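Local coordinates for protein putative transcriptional regulator (PDB 3K4H) that probably regulates transcription as a LacI-family repressor-like protein whose two-lobed periplasmic-binding-protein-like domain holds a glucose-containing glycan in its cleft, at residues 19-22 and 23-26; 247-250 and 251-255; 258-261 and 262-266. All blocks are in the same frame, centred on the assembly; numbering follows the deposited sequence.

Contact 1: 19-22 and 23-26; sequences ASKA and FQNP. With GLC (alpha-D-glucopyranose), chain C.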
loop_
_atom_site.group_PDB
_atom_site.type_symbol
_atom_site.label_atom_id
_atom_site.label_comp_id
_atom_site.label_asym_id
_atom_site.label_seq_id
_atom_site.Cartn_x
_atom_site.Cartn_y
_atom_site.Cartn_z
ATOM N N ALA A 19 -11.939 -26.909 0.153
ATOM C CA ALA A 19 -11.486 -26.687 -1.214
ATOM C C ALA A 19 -12.667 -26.679 -2.197
ATOM O O ALA A 19 -12.627 -25.993 -3.222
ATOM C CB ALA A 19 -10.474 -27.724 -1.610
ATOM N N SER A 20 -13.712 -27.445 -1.867
ATOM C CA SER A 20 -14.957 -27.474 -2.641
ATOM C C SER A 20 -15.707 -26.125 -2.633
ATOM O O SER A 20 -16.122 -25.656 -3.688
ATOM C CB SER A 20 -15.879 -28.596 -2.157
ATOM O OG SER A 20 -15.201 -29.843 -2.113
ATOM N N LYS A 21 -15.891 -25.496 -1.470
ATOM C CA LYS A 21 -16.480 -24.154 -1.465
ATOM C C LYS A 21 -15.552 -23.187 -2.227
ATOM O O LYS A 21 -16.013 -22.396 -3.047
ATOM C CB LYS A 21 -16.786 -23.658 -0.038
ATOM C CG LYS A 21 -17.740 -22.425 0.076
ATOM C CD LYS A 21 -17.213 -21.074 -0.551
ATOM C CE LYS A 21 -16.034 -20.422 0.246
ATOM N NZ LYS A 21 -15.357 -19.251 -0.431
ATOM N N ALA A 22 -14.249 -23.272 -1.982
ATOM C CA ALA A 22 -13.303 -22.343 -2.602
ATOM C C ALA A 22 -13.342 -22.343 -4.133
ATOM O O ALA A 22 -13.253 -21.301 -4.758
ATOM C CB ALA A 22 -11.902 -22.633 -2.122
ATOM N N PHE A 23 -13.477 -23.517 -4.732
ATOM C CA PHE A 23 -13.341 -23.664 -6.161
ATOM C C PHE A 23 -14.603 -23.264 -6.880
ATOM O O PHE A 23 -14.671 -23.276 -8.106
ATOM C CB PHE A 23 -12.937 -25.101 -6.479
ATOM C CG PHE A 23 -11.444 -25.326 -6.442
ATOM C CD1 PHE A 23 -10.846 -26.251 -7.276
ATOM C CD2 PHE A 23 -10.629 -24.580 -5.596
ATOM C CE1 PHE A 23 -9.458 -26.421 -7.247
ATOM C CE2 PHE A 23 -9.257 -24.759 -5.575
ATOM C CZ PHE A 23 -8.677 -25.666 -6.389
ATOM N N GLN A 24 -15.615 -22.906 -6.107
ATOM C CA GLN A 24 -16.861 -22.429 -6.667
ATOM C C GLN A 24 -16.715 -20.942 -6.850
ATOM O O GLN A 24 -17.524 -20.307 -7.529
ATOM C CB GLN A 24 -18.003 -22.694 -5.718
ATOM C CG GLN A 24 -18.656 -23.980 -5.910
ATOM C CD GLN A 24 -19.470 -24.381 -4.700
ATOM O OE1 GLN A 24 -20.368 -25.223 -4.793
ATOM N NE2 GLN A 24 -19.156 -23.797 -3.552
ATOM N N ASN A 25 -15.699 -20.386 -6.207
ATOM C CA ASN A 25 -15.408 -18.981 -6.340
ATOM C C ASN A 25 -14.280 -18.777 -7.334
ATOM O O ASN A 25 -13.192 -19.297 -7.134
ATOM C CB ASN A 25 -15.055 -18.362 -4.987
ATOM C CG ASN A 25 -14.882 -16.874 -5.090
ATOM O OD1 ASN A 25 -14.417 -16.386 -6.112
ATOM N ND2 ASN A 25 -15.275 -16.143 -4.070
ATOM N N PRO A 26 -14.514 -18.017 -8.418
ATOM C CA PRO A 26 -13.401 -18.065 -9.398
ATOM C C PRO A 26 -12.139 -17.370 -8.925
ATOM O O PRO A 26 -11.110 -17.513 -9.578
ATOM C CB PRO A 26 -13.969 -17.423 -10.664
ATOM C CG PRO A 26 -15.197 -16.713 -10.235
ATOM C CD PRO A 26 -15.692 -17.286 -8.922
HETATM C C1 GLC C . -13.099 -13.508 -2.789
HETATM C C2 GLC C . -12.234 -14.460 -1.980
HETATM C C3 GLC C . -11.332 -13.672 -1.056
HETATM C C4 GLC C . -10.467 -12.810 -1.957
HETATM C C5 GLC C . -11.353 -11.766 -2.638
HETATM C C6 GLC C . -10.525 -10.927 -3.630
HETATM O O1 GLC C . -14.126 -13.017 -1.967
HETATM O O2 GLC C . -13.059 -15.298 -1.208
HETATM O O3 GLC C . -10.585 -14.557 -0.245
HETATM O O4 GLC C . -9.442 -12.160 -1.237
HETATM O O5 GLC C . -12.415 -12.389 -3.337
HETATM O O6 GLC C . -11.033 -9.623 -3.795
#

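Contact 2: 247-250 and 251-255; sequences IYQL and GYEAA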
loop_
_atom_site.group_PDB
_atom_site.type_symbol
_atom_site.label_atom_id
_atom_site.label_comp_id
_atom_site.label_asym_id
_atom_site.label_seq_id
_atom_site.Cartn_x
_atom_site.Cartn_y
_atom_site.Cartn_z
ATOM N N ILE A 247 -5.669 -11.015 -9.817
ATOM C CA ILE A 247 -5.620 -12.206 -9.014
ATOM C C ILE A 247 -4.370 -13.035 -9.301
ATOM O O ILE A 247 -3.698 -13.512 -8.368
ATOM C CB ILE A 247 -6.876 -13.060 -9.240
ATOM C CG1 ILE A 247 -8.140 -12.296 -8.831
ATOM C CG2 ILE A 247 -6.801 -14.363 -8.440
ATOM C CD1 ILE A 247 -9.319 -12.528 -9.747
ATOM N N TYR A 248 -4.059 -13.211 -10.578
ATOM C CA TYR A 248 -2.968 -14.068 -10.982
ATOM C C TYR A 248 -1.672 -13.556 -10.359
ATOM O O TYR A 248 -0.874 -14.326 -9.821
ATOM C CB TYR A 248 -2.871 -14.058 -12.509
ATOM C CG TYR A 248 -1.661 -14.741 -13.094
ATOM C CD1 TYR A 248 -1.734 -16.064 -13.517
ATOM C CD2 TYR A 248 -0.438 -14.073 -13.224
ATOM C CE1 TYR A 248 -0.626 -16.707 -14.074
ATOM C CE2 TYR A 248 0.677 -14.699 -13.770
ATOM C CZ TYR A 248 0.563 -16.017 -14.199
ATOM O OH TYR A 248 1.637 -16.684 -14.729
ATOM N N GLN A 249 -1.453 -12.248 -10.446
ATOM C CA GLN A 249 -0.197 -11.672 -9.998
ATOM C C GLN A 249 -0.125 -11.746 -8.466
ATOM O O GLN A 249 0.965 -11.949 -7.913
ATOM C CB GLN A 249 -0.019 -10.252 -10.529
ATOM C CG GLN A 249 1.408 -9.940 -10.967
ATOM C CD GLN A 249 1.947 -10.815 -12.146
ATOM O OE1 GLN A 249 1.309 -10.942 -13.207
ATOM N NE2 GLN A 249 3.153 -11.373 -11.963
ATOM N N LEU A 250 -1.281 -11.653 -7.795
ATOM C CA LEU A 250 -1.338 -11.867 -6.362
ATOM C C LEU A 250 -0.744 -13.231 -6.068
ATOM O O LEU A 250 0.047 -13.364 -5.158
ATOM C CB LEU A 250 -2.777 -11.802 -5.822
ATOM C CG LEU A 250 -3.552 -10.478 -5.727
ATOM C CD1 LEU A 250 -4.957 -10.773 -5.197
ATOM C CD2 LEU A 250 -2.866 -9.414 -4.857
ATOM N N GLY A 251 -1.117 -14.236 -6.858
ATOM C CA GLY A 251 -0.703 -15.616 -6.629
ATOM C C GLY A 251 0.768 -15.808 -6.912
ATOM O O GLY A 251 1.496 -16.393 -6.110
ATOM N N TYR A 252 1.202 -15.266 -8.042
ATOM C CA TYR A 252 2.531 -15.483 -8.552
ATOM C C TYR A 252 3.490 -14.857 -7.570
ATOM O O TYR A 252 4.424 -15.497 -7.079
ATOM C CB TYR A 252 2.631 -14.783 -9.884
ATOM C CG TYR A 252 3.911 -15.002 -10.638
ATOM C CD1 TYR A 252 3.985 -15.973 -11.632
ATOM C CD2 TYR A 252 5.041 -14.221 -10.393
ATOM C CE1 TYR A 252 5.156 -16.176 -12.360
ATOM C CE2 TYR A 252 6.222 -14.432 -11.103
ATOM C CZ TYR A 252 6.260 -15.406 -12.089
ATOM O OH TYR A 252 7.385 -15.622 -12.831
ATOM N N GLU A 253 3.222 -13.593 -7.270
ATOM C CA GLU A 253 4.006 -12.861 -6.322
ATOM C C GLU A 253 3.969 -13.470 -4.903
ATOM O O GLU A 253 4.993 -13.490 -4.223
ATOM C CB GLU A 253 3.623 -11.378 -6.347
ATOM C CG GLU A 253 4.867 -10.470 -6.317
ATOM C CD GLU A 253 5.679 -10.523 -7.601
ATOM O OE1 GLU A 253 5.070 -10.575 -8.687
ATOM O OE2 GLU A 253 6.927 -10.506 -7.537
ATOM N N ALA A 254 2.834 -14.009 -4.465
ATOM C CA ALA A 254 2.836 -14.676 -3.159
ATOM C C ALA A 254 3.852 -15.821 -3.129
ATOM O O ALA A 254 4.703 -15.853 -2.241
ATOM C CB ALA A 254 1.505 -15.144 -2.780
ATOM N N ALA A 255 3.810 -16.703 -4.137
ATOM C CA ALA A 255 4.711 -17.865 -4.223
ATOM C C ALA A 255 6.179 -17.464 -4.317
ATOM O O ALA A 255 7.049 -18.089 -3.702
ATOM C CB ALA A 255 4.330 -18.741 -5.386
#

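Contact 3: 258-261 and 262-266; sequences LVDK and VENAE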
loop_
_atom_site.group_PDB
_atom_site.type_symbol
_atom_site.label_atom_id
_atom_site.label_comp_id
_atom_site.label_asym_id
_atom_site.label_seq_id
_atom_site.Cartn_x
_atom_site.Cartn_y
_atom_site.Cartn_z
ATOM N N LEU A 258 7.283 -16.498 -0.926
ATOM C CA LEU A 258 7.396 -17.624 -0.001
ATOM C C LEU A 258 8.670 -18.416 -0.242
ATOM O O LEU A 258 9.375 -18.748 0.700
ATOM C CB LEU A 258 6.182 -18.541 -0.092
ATOM C CG LEU A 258 6.237 -19.810 0.756
ATOM C CD1 LEU A 258 6.418 -19.498 2.255
ATOM C CD2 LEU A 258 5.026 -20.705 0.518
ATOM N N VAL A 259 8.957 -18.713 -1.505
ATOM C CA VAL A 259 10.124 -19.505 -1.859
ATOM C C VAL A 259 11.375 -18.749 -1.443
ATOM O O VAL A 259 12.333 -19.331 -0.939
ATOM C CB VAL A 259 10.129 -19.853 -3.372
ATOM C CG1 VAL A 259 11.461 -20.386 -3.836
ATOM C CG2 VAL A 259 9.063 -20.890 -3.657
ATOM N N ASP A 260 11.352 -17.438 -1.621
ATOM C CA ASP A 260 12.473 -16.610 -1.200
ATOM C C ASP A 260 12.641 -16.790 0.311
ATOM O O ASP A 260 13.714 -17.130 0.791
ATOM C CB ASP A 260 12.225 -15.155 -1.586
ATOM C CG ASP A 260 13.321 -14.236 -1.132
ATOM O OD1 ASP A 260 14.512 -14.449 -1.478
ATOM O OD2 ASP A 260 12.981 -13.277 -0.421
ATOM N N LYS A 261 11.548 -16.625 1.040
ATOM C CA LYS A 261 11.529 -16.816 2.485
ATOM C C LYS A 261 12.035 -18.195 2.877
ATOM O O LYS A 261 12.755 -18.326 3.861
ATOM C CB LYS A 261 10.115 -16.619 3.005
ATOM C CG LYS A 261 9.996 -16.561 4.512
ATOM C CD LYS A 261 8.744 -15.772 4.925
ATOM C CE LYS A 261 8.620 -15.740 6.425
ATOM N NZ LYS A 261 8.202 -14.399 6.874
ATOM N N VAL A 262 11.622 -19.190 2.133
ATOM C CA VAL A 262 12.064 -20.509 2.435
ATOM C C VAL A 262 13.469 -20.768 2.078
ATOM O O VAL A 262 14.213 -21.275 2.862
ATOM C CB VAL A 262 11.282 -21.480 1.640
ATOM C CG1 VAL A 262 11.901 -22.750 1.702
ATOM C CG2 VAL A 262 9.958 -21.584 2.167
ATOM N N GLU A 263 13.837 -20.524 0.850
ATOM C CA GLU A 263 15.221 -20.688 0.565
ATOM C C GLU A 263 16.263 -19.797 1.188
ATOM O O GLU A 263 17.282 -20.267 1.608
ATOM C CB GLU A 263 15.392 -20.773 -0.918
ATOM C CG GLU A 263 14.614 -21.891 -1.433
ATOM C CD GLU A 263 14.745 -22.034 -2.856
ATOM O OE1 GLU A 263 15.385 -21.194 -3.458
ATOM O OE2 GLU A 263 14.197 -22.977 -3.388
ATOM N N ASN A 264 16.045 -18.501 1.243
ATOM C CA ASN A 264 17.038 -17.699 1.908
ATOM C C ASN A 264 17.235 -17.883 3.372
ATOM O O ASN A 264 18.319 -17.837 3.902
ATOM C CB ASN A 264 17.044 -16.281 1.426
ATOM C CG ASN A 264 17.492 -16.201 0.008
ATOM O OD1 ASN A 264 17.641 -17.215 -0.641
ATOM N ND2 ASN A 264 17.726 -15.011 -0.481
ATOM N N ALA A 265 16.136 -17.997 4.046
ATOM C CA ALA A 265 15.976 -18.617 5.311
ATOM C C ALA A 265 16.427 -17.634 6.324
ATOM O O ALA A 265 16.320 -17.876 7.499
ATOM C CB ALA A 265 16.791 -19.875 5.404
ATOM N N GLU A 266 16.865 -16.476 5.895
ATOM C CA GLU A 266 17.085 -15.441 6.854
ATOM C C GLU A 266 16.240 -14.472 6.170
ATOM O O GLU A 266 16.412 -14.270 4.986
ATOM C CB GLU A 266 18.517 -15.013 6.820
ATOM C CG GLU A 266 19.429 -16.049 7.357
ATOM C CD GLU A 266 20.495 -15.466 8.224
ATOM O OE1 GLU A 266 21.372 -14.776 7.693
ATOM O OE2 GLU A 266 20.463 -15.694 9.440
#

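Contact 1: 19-22 and 23-26
Phe-23 gives its backbone N to Ala-19 O at 3.0 Å, a helical i to i+4 bond. Two tighter turns follow at once. Gln-24 N bonds to Lys-21 O, and Asn-25 N reaches Ala-22 O at 3.0 Å across a type I beta turn that runs from Ala-22 to Asn-25; in both of these i to i+3 bonds the donor stands well above the carbonyl plane. The packed side is the one around Ala-22, which is buried: its CB lies 4.2 Å from Phe-23 CD2, and its side chain touches Met-15 and Phe-28. The Phe-23 ring meets Ala-22 C at its edge, near the ring plane, then runs out to Ile-32 of helix 27-41, although most of the residue stays exposed. The looser side carries Lys-21 and Gln-24, whose side chains cross at about a right angle. With Gln-24 CG beside the backbone N (chi1 -90°) and the chain extended beyond it, the amide comes up to Lys-21, where NE2 makes a weak bond of 3.5 Å to Lys-21 O, a second donor on that oxygen. Asn-25 turns the other way, into the protein. With CG anti to its own N (chi1 -174°), its amide is held at both ends, OD1 by Phe-27 N and ND2 by Asp-200 OD1. That fixes the flat group beside the sugar, with ND2 3.6 Å from C1 of the glucose. Asp-200 also hydrogen-bonds the glucose, so it ties Asn-25 and ligand together. An Asn cap leading from a type I turn into helix 27-41, with its amide lining the glycan pocket, is consistent with the ligand cleft between the lobes of a periplasmic-binding-protein-like fold.

Contact 2: 247-250 and 251-255
Ile-247 to Ala-255 form one unbroken helical run, and four successive backbone bonds stitch its halves together: Gly-251 N to Ile-247 O, Tyr-252 N to Tyr-248 O, Glu-253 N to Gln-249 O and Ala-254 N to Leu-250 O, all between 2.9 and 3.1 Å. On one flank the rings of Tyr-248 and Tyr-252, a turn apart, lie side by side and point the same way. Each has CG anti to its backbone N (chi1 171° and -175°), which sends both rings off along a common direction. They touch lightly, Tyr-248 CE2 to Tyr-252 CD1 at 4.1 Å. Both rings look across to helix 27-41, where Tyr-248 OH bonds Ser-37 OG and Tyr-252 meets Phe-38 edge-to-face; two helices are thus joined in the lobe of the periplasmic-binding-protein-like fold built on the parallel sheet that contains strand 10-14. Gln-249 runs alongside Tyr-252, its amide plane turned 48° from the ring, with NE2 3.8 Å from Tyr-252 CD2. The same NE2 lies 3.9 Å from Glu-253 OE1, a loose approach between side chains that are both bent at chi2. The firmer partner of Glu-253 belongs to the second subunit: OE2 makes a salt bridge to Lys-270 there, while Thr-268 of that subunit packs on Gln-249. Leu-250 leaves the helix on another side, against Asn-113 and Ile-274, and touches a bound glucose.

Contact 3: 258-261 and 262-266
Val-259 and Glu-263 run side by side in the same direction, one turn apart, and the carboxylate of Glu-263 lies alongside the valine methyl: OE2 is 3.8 Å from Val-259 CG1. Extended beyond CG, the glutamate sets its carboxylate beside that methyl, and OE2 is taken up by the hydroxyl of Tyr-44. Asp-260 and Asn-264 meet at a slant instead. Their carboxylate and amide planes are 66° apart, and although Asp-260 OD1 and Asn-264 ND2 approach to 3.4 Å, the angle is too poor for a hydrogen bond. Asp-260 has other company, long and weak ion pairs from OD2 to Lys-270 of its own chain and from OD1 to Lys-256 of the second subunit, and that same Lys-256 packs on Asn-264. The third pair is apolar: Leu-258 CD1 rests 4.1 Å from Val-262 CG2. Leu-258 CG stands anti to the backbone N (chi1 176°), which brings the end of the side chain nearer to the following turn.

Backbone bonds join the same three pairs, from Val-262 N, Glu-263 N and Asn-264 N to the oxygens of Leu-258, Val-259 and Asp-260. The fourth, Ala-265 N to Lys-261 O, is weak at 3.4 Å: this is a helix C-terminus, where i to i+4 bonds give way to a residue of positive phi, Ala-265 (80°). It lies in the lobe built on the parallel sheet, Leu-258 and Val-259 packing on Leu-11 of strand 10-14 and Val-262 on Tyr-44 and Pro-94 in the neighbouring loops, while Lys-261 reaches Thr-109 just before strand 110-112.

Contacts 2 and 3 are successive parts of one helix, 247-264, with centres about 16 Å apart. The start of that helix borders the glycan pocket, where the Leu-250 side chain is about 4 Å from a glucose, whereas contact 3 ends it at the far side of the lobe; both also touch the second subunit. Contact 1 comes much earlier in the chain but approaches contact 2 in space, with centres about 17 Å and nearest atoms about 5 Å apart. Asn-25 and Leu-250 both belong to the pocket, and helix 27-41, which follows contact 1, packs on contact 2. Contact 3 stays about 16 Å from contact 1 at nearest atoms.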